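Local coordinates for protein titin (Homo sapiens, PDB 5JDD) that probably serves as a giant elastic scaffold of muscle, with tandem immunoglobulin domains of its I-band region forming a chain of beta-sandwich modules, at residues A[6-11]-A[24-29]; A[28-33]-A[53-58]; A[35-40]-A[74-79]; A[12-17]-A[85-90]; A[19-24]-A[63-68]. One frame throughout, in Å; residues are numbered along the deposited sequence.

Contact 1: residues A[6-11]-A[24-29]; sequences IIKKPK and EVSVSH
With OG of Ser26 set between its own backbone N and carbonyl carbon (chi1 87°), the hydroxyl leans onto Lys8, its OG 3.3 Å from Lys8 CB. On the opposite face of the sheet, CG2 of Ile6 and CG2 of Val25 are each anti to their own backbone N; the two methyls meet at 3.9 Å, the side chains crossing at about a right angle. The register slips by one residue between Ile6 and Lys8. Both Ile7 N and Lys8 N donate to Ser26 O, at 2.8 Å for Ile7 N and 3.2 Å for Lys8 N, and they reach it from the same face of its carbonyl plane. Lys8 N also makes a weak bond to Ser26 OG. The same pair closes with Ser26 N donating to Lys8 O at 2.9 Å. Pro10 has no N-H to offer and packs instead: its CA lies 3.2 Å from Glu24 O, and its ring runs beside Val25, pointing the same way. Inward, Val25 and Pro10 both touch Cys82 of the other sheet. Two residues facing Ser26 make a classic beta bulge, here between the first and second strands (A and B) of an I-set immunoglobulin sandwich.

Contact 2: residues A[28-33]-A[53-58]; sequences SHDTVP and SERKVH
His58 turns its ring toward the 28-33 loop and meets Val32 O obliquely, with His58 CE1 3.2 Å from that oxygen. The ring is held from two sides. Ser53 OG lies in the ring plane, 2.7 Å from His58 ND1, while His58 NE2 bonds to a water that sits between the segments. That water donates to His29 O and to Arg55 O, at 2.7 Å from the latter, and accepts from Val32 N, so four bonds fix it where the two backbones themselves make no clear hydrogen bond. Asp30 is modelled in two conformers. In the one described here its carboxylate lies against the stem of Arg55, with OD2 3.6 Å from Arg55 CG, and its plane stands 65° from the guanidinium. The guanidinium heads elsewhere: it grips Glu54 side-on, with NE 2.9 Å from OE1 and NH2 on OE2. Glu54 and Arg55 are the first two residues of a type II' turn that ends at Val57. Lys56 stretches out fully extended past the backbone of His29, bringing its CE to 3.3 Å from Ser28 O. Ser28 OG, bonded to His29 ND1 at 2.8 Å, also bonds to Lys5 N. Between the B-C loop and the D-E hairpin, a water with four partners thus supplies the polar link, while the stems of Lys56 and Arg55 give much of the packing; the ion pair lies within the turn, between neighbouring residues, and does not reach the loop.

Contact 3: residues A[35-40]-A[74-79]; sequences KWFHKS and TAVVGQ
Trp36 spreads its indole over Ala75, whose CB stands 3.7 Å from the centroid of the six-membered ring and 14° off the ring normal, a CH-pi contact on the face. CG of Trp36 is anti to the carbonyl carbon (chi1 -66°); the ring lies inside the sandwich, where Val25 and Phe23 of strand 21-27 also pack on it. On the other side of the sheet, the Phe37 ring meets Val76, CE1 to CG2 at 3.6 Å, at an oblique angle. Strands C and F are paired here by four backbone hydrogen bonds: Lys35 and Val76 exchange two, and so do Phe37 and Thr74. Thr74 OG1 bonds to Lys83 NZ and, at 2.7 Å, to a water that makes a weak bond to Phe37 O. Trp36 is the core tryptophan of the immunoglobulin fold. Val25 and Ala75 lie where many such domains carry the B-F disulfide, so here aliphatic and CH-pi packing, rather than a covalent link, fills the space beneath the indole.

Contact 4: residues A[12-17]-A[85-90]; sequences DVTALE and KLFVET
Asp12 and Lys85 open a parallel ladder: Lys85 N donates to Asp12 OD1 at 2.8 Å, approaching from above the carboxylate plane, and Val13 N returns a bond to Lys85 O at 2.9 Å. From there the donors alternate, Phe87 N to Val13 O, Ala15 N to Phe87 O, Glu89 N to Ala15 O and Glu17 N to Glu89 O. Around this ribbon, OD2 of Asp12 lies in the plane of the Phe87 ring, at its edge, 3.9 Å from CE2. Thr14 CG2 rests 3.4 Å from Glu89 OE2. On the inner face Val13 CG1 meets Leu86 CD1 at 4.0 Å, both residues backed by Phe23. Farther out, Glu89 OE1 bonds to His116 NE2 of the next immunoglobulin domain, and Leu16 packs on His116 and Leu91. This parallel A'-G pairing is a feature of the I-set fold, which it shares with V-set domains. Its chemistry is mainly backbone-made, whereas the polar and apolar side chains at its far end bear on the following domain.

Contact 5: residues A[19-24]-A[63-68]; sequences ATVAFE and QNISPS
The E-F loop of the sandwich docks here on the start of strand B, with Ile65 inserted against Ala19 and Val21. Its backbone makes the one direct hydrogen bond between the segments, Ile65 N to Ala19 O, at 2.9 Å and nearly straight (171°). CG1 of Ile65, set between its own backbone N and carbonyl carbon (chi1 61°), comes within 3.4 Å of the same Ala19 oxygen. Its CG2 meets CG2 of Val21 at 4.1 Å, the two side chains crossing at about a right angle, and Ala15 of strand 13-16 packs on Ile65 as well. Nearer the surface, Thr20 and Gln63 lie side by side and point the same way, Thr20 CG2 being 4.0 Å from Gln63 CG. The amide oxygens have partners elsewhere: Gln63 OE1 bonds to Arg50 NH1, and Asn64 OD1 to Asn18 ND2. A single backbone bond flanked by branched aliphatic groups therefore anchors the loop, and the amide oxygens of Gln63 and Asn64 find partners beyond the two segments.

All five contacts belong to the first immunoglobulin domain. Contacts 1 and 3 are partly buried and face each other across the sandwich, with Val25 of contact 1 touching both Trp36 and Ala75 of contact 3. Contacts 2, 4 and 5 lie at the surface. Contacts 1 and 5 use the two ends of strand 21-27, and contact 2 continues contact 1 through the sheet, Val25 and Val27 bonding to His58 and Lys56. Contacts 4 and 5 lie side by side at the end facing the second domain, where Ala15 packs on Val21. Strand ladders dominate contacts 3 and 4, antiparallel and parallel; contact 1 breaks its ladder with a bulge, contact 2 relies on water, and contact 5 on one backbone bond and aliphatic packing.

Contact 1: residues A[6-11]-A[24-29]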
# COMPACT_ATOMS: atom_id res chain seq x y z
N ILE A 6 37.62 -12.72 -34.59
CA ILE A 6 36.36 -12.39 -33.94
C ILE A 6 35.66 -11.32 -34.78
O ILE A 6 36.25 -10.29 -35.14
CB ILE A 6 36.54 -11.94 -32.47
CG1 ILE A 6 37.02 -13.13 -31.62
CG2 ILE A 6 35.24 -11.38 -31.91
CD1 ILE A 6 37.36 -12.76 -30.20
N ILE A 7 34.40 -11.58 -35.12
CA ILE A 7 33.63 -10.74 -36.03
C ILE A 7 32.65 -9.86 -35.26
O ILE A 7 32.59 -8.65 -35.47
CB ILE A 7 32.88 -11.60 -37.07
CG1 ILE A 7 33.89 -12.33 -37.97
CG2 ILE A 7 31.89 -10.76 -37.89
CD1 ILE A 7 34.78 -11.39 -38.80
N LYS A 8 31.87 -10.47 -34.38
CA LYS A 8 30.95 -9.73 -33.53
C LYS A 8 31.22 -10.07 -32.06
O LYS A 8 31.23 -11.25 -31.68
CB LYS A 8 29.51 -10.04 -33.92
CG LYS A 8 28.46 -9.47 -32.97
CD LYS A 8 27.92 -10.56 -32.06
CE LYS A 8 27.39 -9.98 -30.76
NZ LYS A 8 26.83 -8.62 -30.97
N LYS A 9 31.45 -9.04 -31.24
CA LYS A 9 31.82 -9.23 -29.84
C LYS A 9 30.59 -9.17 -28.93
O LYS A 9 29.59 -8.55 -29.29
CB LYS A 9 32.83 -8.16 -29.43
CG LYS A 9 34.10 -8.17 -30.29
CD LYS A 9 35.27 -7.46 -29.61
CE LYS A 9 35.42 -6.01 -30.05
NZ LYS A 9 34.50 -5.09 -29.32
N PRO A 10 30.66 -9.81 -27.76
CA PRO A 10 29.53 -9.77 -26.83
C PRO A 10 29.28 -8.37 -26.28
O PRO A 10 30.20 -7.54 -26.21
CB PRO A 10 29.95 -10.73 -25.70
CG PRO A 10 31.41 -10.82 -25.80
CD PRO A 10 31.72 -10.70 -27.27
N LYS A 11 28.03 -8.11 -25.92
CA LYS A 11 27.61 -6.81 -25.42
C LYS A 11 27.11 -6.92 -23.99
O LYS A 11 26.61 -7.98 -23.58
CB LYS A 11 26.48 -6.25 -26.28
CG LYS A 11 26.86 -6.01 -27.75
CD LYS A 11 25.73 -5.25 -28.44
CE LYS A 11 25.97 -5.12 -29.93
NZ LYS A 11 24.92 -4.28 -30.57
N GLU A 24 26.86 -13.34 -26.67
CA GLU A 24 27.10 -13.96 -27.97
C GLU A 24 28.39 -13.46 -28.58
O GLU A 24 28.65 -12.26 -28.60
CB GLU A 24 25.94 -13.61 -28.91
CG GLU A 24 25.94 -14.36 -30.21
CD GLU A 24 24.56 -14.37 -30.85
OE1 GLU A 24 23.69 -15.14 -30.38
OE2 GLU A 24 24.34 -13.60 -31.80
N VAL A 25 29.21 -14.39 -29.09
CA VAL A 25 30.38 -14.01 -29.89
C VAL A 25 30.29 -14.72 -31.23
O VAL A 25 29.89 -15.89 -31.29
CB VAL A 25 31.71 -14.31 -29.15
CG1 VAL A 25 31.82 -15.79 -28.81
CG2 VAL A 25 32.92 -13.85 -29.95
N SER A 26 30.61 -14.01 -32.32
CA SER A 26 30.65 -14.66 -33.62
C SER A 26 32.04 -14.55 -34.21
O SER A 26 32.76 -13.56 -34.00
CB SER A 26 29.60 -14.09 -34.58
OG SER A 26 30.08 -12.96 -35.27
N VAL A 27 32.42 -15.58 -34.96
CA VAL A 27 33.76 -15.66 -35.51
C VAL A 27 33.72 -15.86 -37.02
O VAL A 27 32.64 -15.99 -37.62
CB VAL A 27 34.59 -16.77 -34.81
CG1 VAL A 27 34.78 -16.43 -33.35
CG2 VAL A 27 33.91 -18.14 -34.93
N SER A 28 34.90 -15.91 -37.64
CA SER A 28 34.99 -15.95 -39.09
C SER A 28 34.87 -17.36 -39.66
O SER A 28 34.62 -17.52 -40.86
CB SER A 28 36.31 -15.34 -39.54
OG SER A 28 37.40 -15.96 -38.88
N HIS A 29 35.08 -18.36 -38.82
CA HIS A 29 35.14 -19.75 -39.28
C HIS A 29 34.17 -20.64 -38.53
O HIS A 29 33.83 -20.38 -37.38
CB HIS A 29 36.56 -20.31 -39.09
CG HIS A 29 37.57 -19.75 -40.03
ND1 HIS A 29 37.97 -18.43 -40.00
CD2 HIS A 29 38.27 -20.33 -41.04
CE1 HIS A 29 38.86 -18.22 -40.95
NE2 HIS A 29 39.06 -19.36 -41.59

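Contact 2: residues A[28-33]-A[53-58]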
# COMPACT_ATOMS: atom_id res chain seq x y z
N SER A 28 34.90 -15.91 -37.64
CA SER A 28 34.99 -15.95 -39.09
C SER A 28 34.87 -17.36 -39.66
O SER A 28 34.62 -17.52 -40.86
CB SER A 28 36.31 -15.34 -39.54
OG SER A 28 37.40 -15.96 -38.88
N HIS A 29 35.08 -18.36 -38.82
CA HIS A 29 35.14 -19.75 -39.28
C HIS A 29 34.17 -20.64 -38.53
O HIS A 29 33.83 -20.38 -37.38
CB HIS A 29 36.56 -20.31 -39.09
CG HIS A 29 37.57 -19.75 -40.03
ND1 HIS A 29 37.97 -18.43 -40.00
CD2 HIS A 29 38.27 -20.33 -41.04
CE1 HIS A 29 38.86 -18.22 -40.95
NE2 HIS A 29 39.06 -19.36 -41.59
N ASP A 30 33.73 -21.70 -39.21
CA ASP A 30 32.91 -22.74 -38.60
C ASP A 30 33.77 -23.61 -37.67
O ASP A 30 34.99 -23.70 -37.85
CB ASP A 30 32.31 -23.61 -39.70
CG ASP A 30 31.16 -24.47 -39.22
OD1 ASP A 30 30.95 -24.56 -37.99
OD2 ASP A 30 30.48 -25.08 -40.07
N THR A 31 33.13 -24.25 -36.70
CA THR A 31 33.77 -25.23 -35.82
C THR A 31 35.03 -24.77 -35.06
O THR A 31 35.96 -25.55 -34.84
CB THR A 31 34.08 -26.56 -36.55
OG1 THR A 31 33.62 -26.48 -37.91
CG2 THR A 31 33.36 -27.71 -35.86
N VAL A 32 35.04 -23.50 -34.65
CA VAL A 32 36.10 -22.98 -33.78
C VAL A 32 35.69 -23.22 -32.33
O VAL A 32 34.58 -22.88 -31.94
CB VAL A 32 36.26 -21.47 -33.98
CG1 VAL A 32 37.29 -20.90 -33.02
CG2 VAL A 32 36.66 -21.17 -35.42
N PRO A 33 36.57 -23.84 -31.53
CA PRO A 33 36.17 -24.07 -30.13
C PRO A 33 36.26 -22.78 -29.31
O PRO A 33 37.12 -21.94 -29.57
CB PRO A 33 37.18 -25.11 -29.64
CG PRO A 33 38.40 -24.90 -30.51
CD PRO A 33 37.88 -24.45 -31.85
N SER A 53 26.99 -23.70 -29.42
CA SER A 53 27.74 -23.32 -30.61
C SER A 53 26.93 -23.71 -31.85
O SER A 53 26.42 -24.83 -31.94
CB SER A 53 29.12 -23.99 -30.64
OG SER A 53 29.99 -23.44 -29.66
N GLU A 54 26.79 -22.78 -32.79
CA GLU A 54 26.08 -23.05 -34.03
C GLU A 54 26.87 -22.41 -35.16
O GLU A 54 26.78 -21.19 -35.38
CB GLU A 54 24.66 -22.50 -33.98
CG GLU A 54 23.65 -23.24 -34.88
CD GLU A 54 23.88 -23.01 -36.36
OE1 GLU A 54 24.34 -23.94 -37.05
OE2 GLU A 54 23.57 -21.89 -36.85
N ARG A 55 27.64 -23.23 -35.87
CA ARG A 55 28.54 -22.74 -36.92
C ARG A 55 29.44 -21.63 -36.40
O ARG A 55 30.28 -21.88 -35.54
CB ARG A 55 27.76 -22.36 -38.18
CG ARG A 55 27.34 -23.60 -38.99
CD ARG A 55 26.36 -23.26 -40.11
NE ARG A 55 25.11 -22.73 -39.58
CZ ARG A 55 24.14 -22.18 -40.31
NH1 ARG A 55 24.28 -22.07 -41.63
NH2 ARG A 55 23.05 -21.71 -39.72
N LYS A 56 29.24 -20.40 -36.88
CA LYS A 56 30.13 -19.30 -36.50
C LYS A 56 29.71 -18.58 -35.22
O LYS A 56 30.41 -17.67 -34.77
CB LYS A 56 30.22 -18.27 -37.63
CG LYS A 56 30.86 -18.83 -38.89
CD LYS A 56 30.89 -17.78 -40.00
CE LYS A 56 31.46 -18.38 -41.27
NZ LYS A 56 31.49 -17.37 -42.36
N VAL A 57 28.59 -18.98 -34.62
CA VAL A 57 28.00 -18.22 -33.52
C VAL A 57 28.03 -19.01 -32.22
O VAL A 57 27.60 -20.16 -32.17
CB VAL A 57 26.54 -17.84 -33.83
CG1 VAL A 57 25.95 -17.01 -32.70
CG2 VAL A 57 26.47 -17.07 -35.14
N HIS A 58 28.54 -18.37 -31.17
CA HIS A 58 28.71 -19.02 -29.88
C HIS A 58 27.99 -18.22 -28.81
O HIS A 58 28.25 -17.02 -28.63
CB HIS A 58 30.19 -19.16 -29.57
CG HIS A 58 30.95 -19.85 -30.65
ND1 HIS A 58 31.00 -21.23 -30.75
CD2 HIS A 58 31.62 -19.37 -31.71
CE1 HIS A 58 31.71 -21.56 -31.81
NE2 HIS A 58 32.10 -20.45 -32.42
O HOH W 1 32.89 -21.43 -34.99

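Contact 3: residues A[35-40]-A[74-79]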
# COMPACT_ATOMS: atom_id res chain seq x y z
N LYS A 35 35.72 -20.93 -25.17
CA LYS A 35 35.55 -21.07 -23.73
C LYS A 35 34.97 -19.79 -23.17
O LYS A 35 35.22 -18.71 -23.70
CB LYS A 35 36.89 -21.35 -23.05
CG LYS A 35 37.44 -22.74 -23.31
CD LYS A 35 38.78 -22.93 -22.61
CE LYS A 35 39.29 -24.35 -22.78
NZ LYS A 35 40.61 -24.57 -22.13
N TRP A 36 34.19 -19.90 -22.10
CA TRP A 36 33.69 -18.73 -21.39
C TRP A 36 34.18 -18.74 -19.95
O TRP A 36 34.29 -19.82 -19.33
CB TRP A 36 32.16 -18.72 -21.38
CG TRP A 36 31.54 -18.54 -22.73
CD1 TRP A 36 31.25 -19.52 -23.63
CD2 TRP A 36 31.13 -17.31 -23.32
NE1 TRP A 36 30.67 -18.97 -24.75
CE2 TRP A 36 30.58 -17.62 -24.58
CE3 TRP A 36 31.16 -15.97 -22.90
CZ2 TRP A 36 30.07 -16.63 -25.44
CZ3 TRP A 36 30.64 -14.99 -23.75
CH2 TRP A 36 30.11 -15.33 -25.00
N PHE A 37 34.48 -17.55 -19.42
CA PHE A 37 34.97 -17.40 -18.04
C PHE A 37 34.19 -16.35 -17.25
O PHE A 37 33.75 -15.34 -17.81
CB PHE A 37 36.44 -16.99 -18.05
CG PHE A 37 37.37 -18.05 -18.57
CD1 PHE A 37 37.56 -18.22 -19.94
CD2 PHE A 37 38.06 -18.87 -17.69
CE1 PHE A 37 38.42 -19.20 -20.42
CE2 PHE A 37 38.93 -19.85 -18.16
CZ PHE A 37 39.10 -20.02 -19.52
N HIS A 38 34.02 -16.60 -15.95
CA HIS A 38 33.43 -15.63 -15.04
C HIS A 38 34.17 -15.80 -13.72
O HIS A 38 34.38 -16.92 -13.28
CB HIS A 38 31.94 -15.91 -14.88
CG HIS A 38 31.23 -15.04 -13.88
ND1 HIS A 38 31.08 -13.68 -14.05
CD2 HIS A 38 30.59 -15.35 -12.74
CE1 HIS A 38 30.39 -13.18 -13.03
NE2 HIS A 38 30.08 -14.18 -12.22
N LYS A 39 34.59 -14.68 -13.12
CA LYS A 39 35.40 -14.71 -11.90
C LYS A 39 36.61 -15.63 -12.02
O LYS A 39 36.94 -16.38 -11.09
CB LYS A 39 34.54 -15.08 -10.69
CG LYS A 39 33.48 -14.05 -10.36
CD LYS A 39 32.66 -14.45 -9.14
CE LYS A 39 31.41 -13.60 -9.01
NZ LYS A 39 30.40 -14.19 -8.09
N SER A 40 37.27 -15.59 -13.19
CA SER A 40 38.50 -16.34 -13.47
C SER A 40 38.35 -17.86 -13.48
O SER A 40 39.35 -18.58 -13.44
CB SER A 40 39.63 -15.91 -12.53
OG SER A 40 40.05 -14.58 -12.81
N THR A 74 33.97 -13.41 -20.00
CA THR A 74 34.97 -13.39 -21.06
C THR A 74 34.78 -14.58 -22.00
O THR A 74 34.64 -15.72 -21.55
CB THR A 74 36.39 -13.45 -20.47
OG1 THR A 74 36.56 -12.39 -19.53
CG2 THR A 74 37.45 -13.34 -21.57
N ALA A 75 34.75 -14.30 -23.30
CA ALA A 75 34.82 -15.35 -24.31
C ALA A 75 36.25 -15.44 -24.81
O ALA A 75 36.87 -14.43 -25.13
CB ALA A 75 33.88 -15.05 -25.46
N VAL A 76 36.78 -16.66 -24.86
CA VAL A 76 38.12 -16.90 -25.35
C VAL A 76 38.07 -17.74 -26.62
O VAL A 76 37.48 -18.82 -26.63
CB VAL A 76 38.99 -17.63 -24.32
CG1 VAL A 76 40.40 -17.85 -24.86
CG2 VAL A 76 39.05 -16.84 -23.02
N VAL A 77 38.68 -17.22 -27.68
CA VAL A 77 38.74 -17.88 -28.98
C VAL A 77 40.20 -17.90 -29.41
O VAL A 77 40.74 -16.87 -29.82
CB VAL A 77 37.92 -17.10 -30.03
CG1 VAL A 77 37.94 -17.82 -31.36
CG2 VAL A 77 36.48 -16.88 -29.55
N GLY A 78 40.85 -19.05 -29.29
CA GLY A 78 42.29 -19.10 -29.48
C GLY A 78 42.97 -18.25 -28.42
O GLY A 78 42.74 -18.44 -27.22
N GLN A 79 43.79 -17.30 -28.85
CA GLN A 79 44.38 -16.34 -27.91
C GLN A 79 43.59 -15.04 -27.89
O GLN A 79 43.95 -14.10 -27.17
CB GLN A 79 45.84 -16.06 -28.26
CG GLN A 79 46.74 -17.29 -28.24
CD GLN A 79 48.10 -17.00 -28.83
OE1 GLN A 79 48.55 -15.85 -28.88
NE2 GLN A 79 48.77 -18.05 -29.30
O HOH W 2 35.56 -12.58 -17.01

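Contact 4: residues A[12-17]-A[85-90]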
# COMPACT_ATOMS: atom_id res chain seq x y z
N ASP A 12 27.22 -5.83 -23.25
CA ASP A 12 26.69 -5.77 -21.90
C ASP A 12 25.20 -6.07 -21.91
O ASP A 12 24.49 -5.73 -22.87
CB ASP A 12 26.86 -4.37 -21.29
CG ASP A 12 28.28 -4.03 -20.91
OD1 ASP A 12 29.20 -4.87 -21.04
OD2 ASP A 12 28.48 -2.88 -20.45
N VAL A 13 24.72 -6.70 -20.84
CA VAL A 13 23.30 -6.95 -20.63
C VAL A 13 22.90 -6.37 -19.29
O VAL A 13 23.61 -6.56 -18.29
CB VAL A 13 23.02 -8.46 -20.54
CG1 VAL A 13 21.54 -8.72 -20.24
CG2 VAL A 13 23.43 -9.16 -21.80
N THR A 14 21.77 -5.67 -19.26
CA THR A 14 21.14 -5.26 -18.01
C THR A 14 19.80 -5.95 -17.97
O THR A 14 19.01 -5.83 -18.91
CB THR A 14 20.95 -3.75 -17.96
OG1 THR A 14 22.23 -3.11 -17.96
CG2 THR A 14 20.19 -3.34 -16.71
N ALA A 15 19.53 -6.70 -16.90
CA ALA A 15 18.30 -7.47 -16.81
C ALA A 15 17.84 -7.61 -15.37
O ALA A 15 18.64 -7.51 -14.43
CB ALA A 15 18.49 -8.84 -17.43
N LEU A 16 16.55 -7.86 -15.20
CA LEU A 16 15.97 -8.09 -13.89
C LEU A 16 16.37 -9.44 -13.33
O LEU A 16 16.52 -10.42 -14.08
CB LEU A 16 14.45 -7.98 -13.97
CG LEU A 16 13.95 -6.55 -13.80
CD1 LEU A 16 12.54 -6.39 -14.35
CD2 LEU A 16 13.98 -6.19 -12.33
N GLU A 17 16.54 -9.50 -12.02
CA GLU A 17 16.75 -10.75 -11.32
C GLU A 17 15.70 -11.76 -11.78
O GLU A 17 14.53 -11.39 -12.02
CB GLU A 17 16.66 -10.51 -9.81
CG GLU A 17 16.95 -11.72 -8.95
CD GLU A 17 17.13 -11.40 -7.47
OE1 GLU A 17 17.01 -10.22 -7.08
OE2 GLU A 17 17.41 -12.35 -6.71
N LYS A 85 29.72 -7.29 -19.66
CA LYS A 85 29.24 -7.37 -18.29
C LYS A 85 27.75 -7.61 -18.20
O LYS A 85 26.98 -7.14 -19.04
CB LYS A 85 29.59 -6.09 -17.53
CG LYS A 85 31.08 -5.93 -17.30
CD LYS A 85 31.41 -4.58 -16.68
CE LYS A 85 32.91 -4.50 -16.42
NZ LYS A 85 33.28 -3.15 -15.90
N LEU A 86 27.36 -8.34 -17.16
CA LEU A 86 25.96 -8.47 -16.78
C LEU A 86 25.70 -7.58 -15.57
O LEU A 86 26.39 -7.69 -14.55
CB LEU A 86 25.64 -9.93 -16.42
CG LEU A 86 24.26 -10.19 -15.79
CD1 LEU A 86 23.12 -9.86 -16.74
CD2 LEU A 86 24.13 -11.63 -15.34
N PHE A 87 24.70 -6.71 -15.68
CA PHE A 87 24.21 -5.95 -14.55
C PHE A 87 22.84 -6.49 -14.20
O PHE A 87 21.95 -6.59 -15.06
CB PHE A 87 24.12 -4.47 -14.92
CG PHE A 87 25.45 -3.85 -15.22
CD1 PHE A 87 26.27 -3.43 -14.18
CD2 PHE A 87 25.89 -3.70 -16.52
CE1 PHE A 87 27.51 -2.85 -14.44
CE2 PHE A 87 27.13 -3.13 -16.80
CZ PHE A 87 27.94 -2.71 -15.74
N VAL A 88 22.67 -6.87 -12.93
CA VAL A 88 21.41 -7.46 -12.48
C VAL A 88 20.62 -6.42 -11.71
O VAL A 88 21.03 -5.99 -10.63
CB VAL A 88 21.66 -8.68 -11.58
CG1 VAL A 88 20.34 -9.30 -11.12
CG2 VAL A 88 22.50 -9.73 -12.30
N GLU A 89 19.48 -5.98 -12.26
CA GLU A 89 18.63 -5.06 -11.53
C GLU A 89 17.82 -5.87 -10.51
O GLU A 89 17.36 -6.97 -10.81
CB GLU A 89 17.72 -4.25 -12.47
CG GLU A 89 18.51 -3.28 -13.36
CD GLU A 89 17.65 -2.24 -14.07
OE1 GLU A 89 16.40 -2.29 -13.96
OE2 GLU A 89 18.22 -1.37 -14.76
N THR A 90 17.68 -5.35 -9.30
CA THR A 90 16.87 -5.99 -8.30
C THR A 90 15.69 -5.10 -7.97
O THR A 90 15.77 -3.87 -8.10
CB THR A 90 17.66 -6.25 -7.01
OG1 THR A 90 18.07 -5.00 -6.45
CG2 THR A 90 18.88 -7.11 -7.31

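Contact 5: residues A[19-24]-A[63-68]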
# COMPACT_ATOMS: atom_id res chain seq x y z
N ALA A 19 15.60 -13.23 -14.66
CA ALA A 19 15.53 -13.28 -16.12
C ALA A 19 16.49 -14.32 -16.68
O ALA A 19 17.43 -14.75 -16.00
CB ALA A 19 15.83 -11.92 -16.74
N THR A 20 16.27 -14.69 -17.93
CA THR A 20 17.23 -15.49 -18.68
C THR A 20 17.85 -14.58 -19.73
O THR A 20 17.13 -13.90 -20.49
CB THR A 20 16.56 -16.69 -19.34
OG1 THR A 20 16.14 -17.60 -18.32
CG2 THR A 20 17.54 -17.40 -20.29
N VAL A 21 19.18 -14.55 -19.78
CA VAL A 21 19.91 -13.64 -20.66
C VAL A 21 20.99 -14.40 -21.42
O VAL A 21 21.25 -15.57 -21.12
CB VAL A 21 20.59 -12.50 -19.87
CG1 VAL A 21 19.55 -11.73 -19.08
CG2 VAL A 21 21.67 -13.06 -18.94
N ALA A 22 21.60 -13.75 -22.40
CA ALA A 22 22.66 -14.41 -23.17
C ALA A 22 23.76 -13.45 -23.58
O ALA A 22 23.53 -12.26 -23.76
CB ALA A 22 22.09 -15.09 -24.41
N PHE A 23 24.96 -13.99 -23.74
CA PHE A 23 26.07 -13.29 -24.38
C PHE A 23 26.39 -14.05 -25.65
O PHE A 23 26.21 -15.27 -25.71
CB PHE A 23 27.30 -13.29 -23.47
CG PHE A 23 27.15 -12.45 -22.24
CD1 PHE A 23 27.28 -11.06 -22.31
CD2 PHE A 23 26.89 -13.03 -21.00
CE1 PHE A 23 27.14 -10.27 -21.17
CE2 PHE A 23 26.75 -12.24 -19.86
CZ PHE A 23 26.88 -10.87 -19.94
N GLU A 24 26.86 -13.34 -26.67
CA GLU A 24 27.10 -13.96 -27.97
C GLU A 24 28.39 -13.46 -28.58
O GLU A 24 28.65 -12.26 -28.60
CB GLU A 24 25.94 -13.61 -28.91
CG GLU A 24 25.94 -14.36 -30.21
CD GLU A 24 24.56 -14.37 -30.85
OE1 GLU A 24 23.69 -15.14 -30.38
OE2 GLU A 24 24.34 -13.60 -31.80
N GLN A 63 20.42 -18.77 -17.12
CA GLN A 63 19.01 -18.93 -16.81
C GLN A 63 18.73 -18.53 -15.36
O GLN A 63 19.54 -18.80 -14.48
CB GLN A 63 18.58 -20.37 -17.09
CG GLN A 63 18.82 -20.76 -18.55
CD GLN A 63 18.71 -22.24 -18.80
OE1 GLN A 63 18.05 -22.67 -19.75
NE2 GLN A 63 19.36 -23.04 -17.97
N ASN A 64 17.60 -17.86 -15.15
CA ASN A 64 17.13 -17.50 -13.81
C ASN A 64 18.21 -16.77 -13.00
O ASN A 64 18.59 -17.21 -11.92
CB ASN A 64 16.64 -18.75 -13.06
CG ASN A 64 15.85 -18.42 -11.80
OD1 ASN A 64 15.47 -17.28 -11.56
ND2 ASN A 64 15.60 -19.45 -10.99
N ILE A 65 18.69 -15.65 -13.53
CA ILE A 65 19.87 -15.00 -12.96
C ILE A 65 19.66 -14.49 -11.54
O ILE A 65 18.56 -14.08 -11.15
CB ILE A 65 20.41 -13.84 -13.83
CG1 ILE A 65 19.35 -12.75 -14.00
CG2 ILE A 65 20.89 -14.35 -15.18
CD1 ILE A 65 19.83 -11.62 -14.91
N SER A 66 20.74 -14.56 -10.77
CA SER A 66 20.74 -14.03 -9.41
C SER A 66 21.77 -12.91 -9.33
O SER A 66 22.61 -12.76 -10.22
CB SER A 66 21.06 -15.13 -8.40
OG SER A 66 22.36 -15.65 -8.61
N PRO A 67 21.70 -12.10 -8.27
CA PRO A 67 22.70 -11.04 -8.15
C PRO A 67 24.15 -11.57 -8.18
O PRO A 67 25.05 -10.85 -8.64
CB PRO A 67 22.37 -10.41 -6.80
CG PRO A 67 20.89 -10.60 -6.67
CD PRO A 67 20.61 -11.95 -7.28
N SER A 68 24.37 -12.80 -7.73
CA SER A 68 25.72 -13.37 -7.76
C SER A 68 26.25 -13.61 -9.18
O SER A 68 27.45 -13.79 -9.38
CB SER A 68 25.78 -14.66 -6.94
OG SER A 68 24.95 -15.66 -7.50
O HOH W 3 14.84 -17.26 -16.18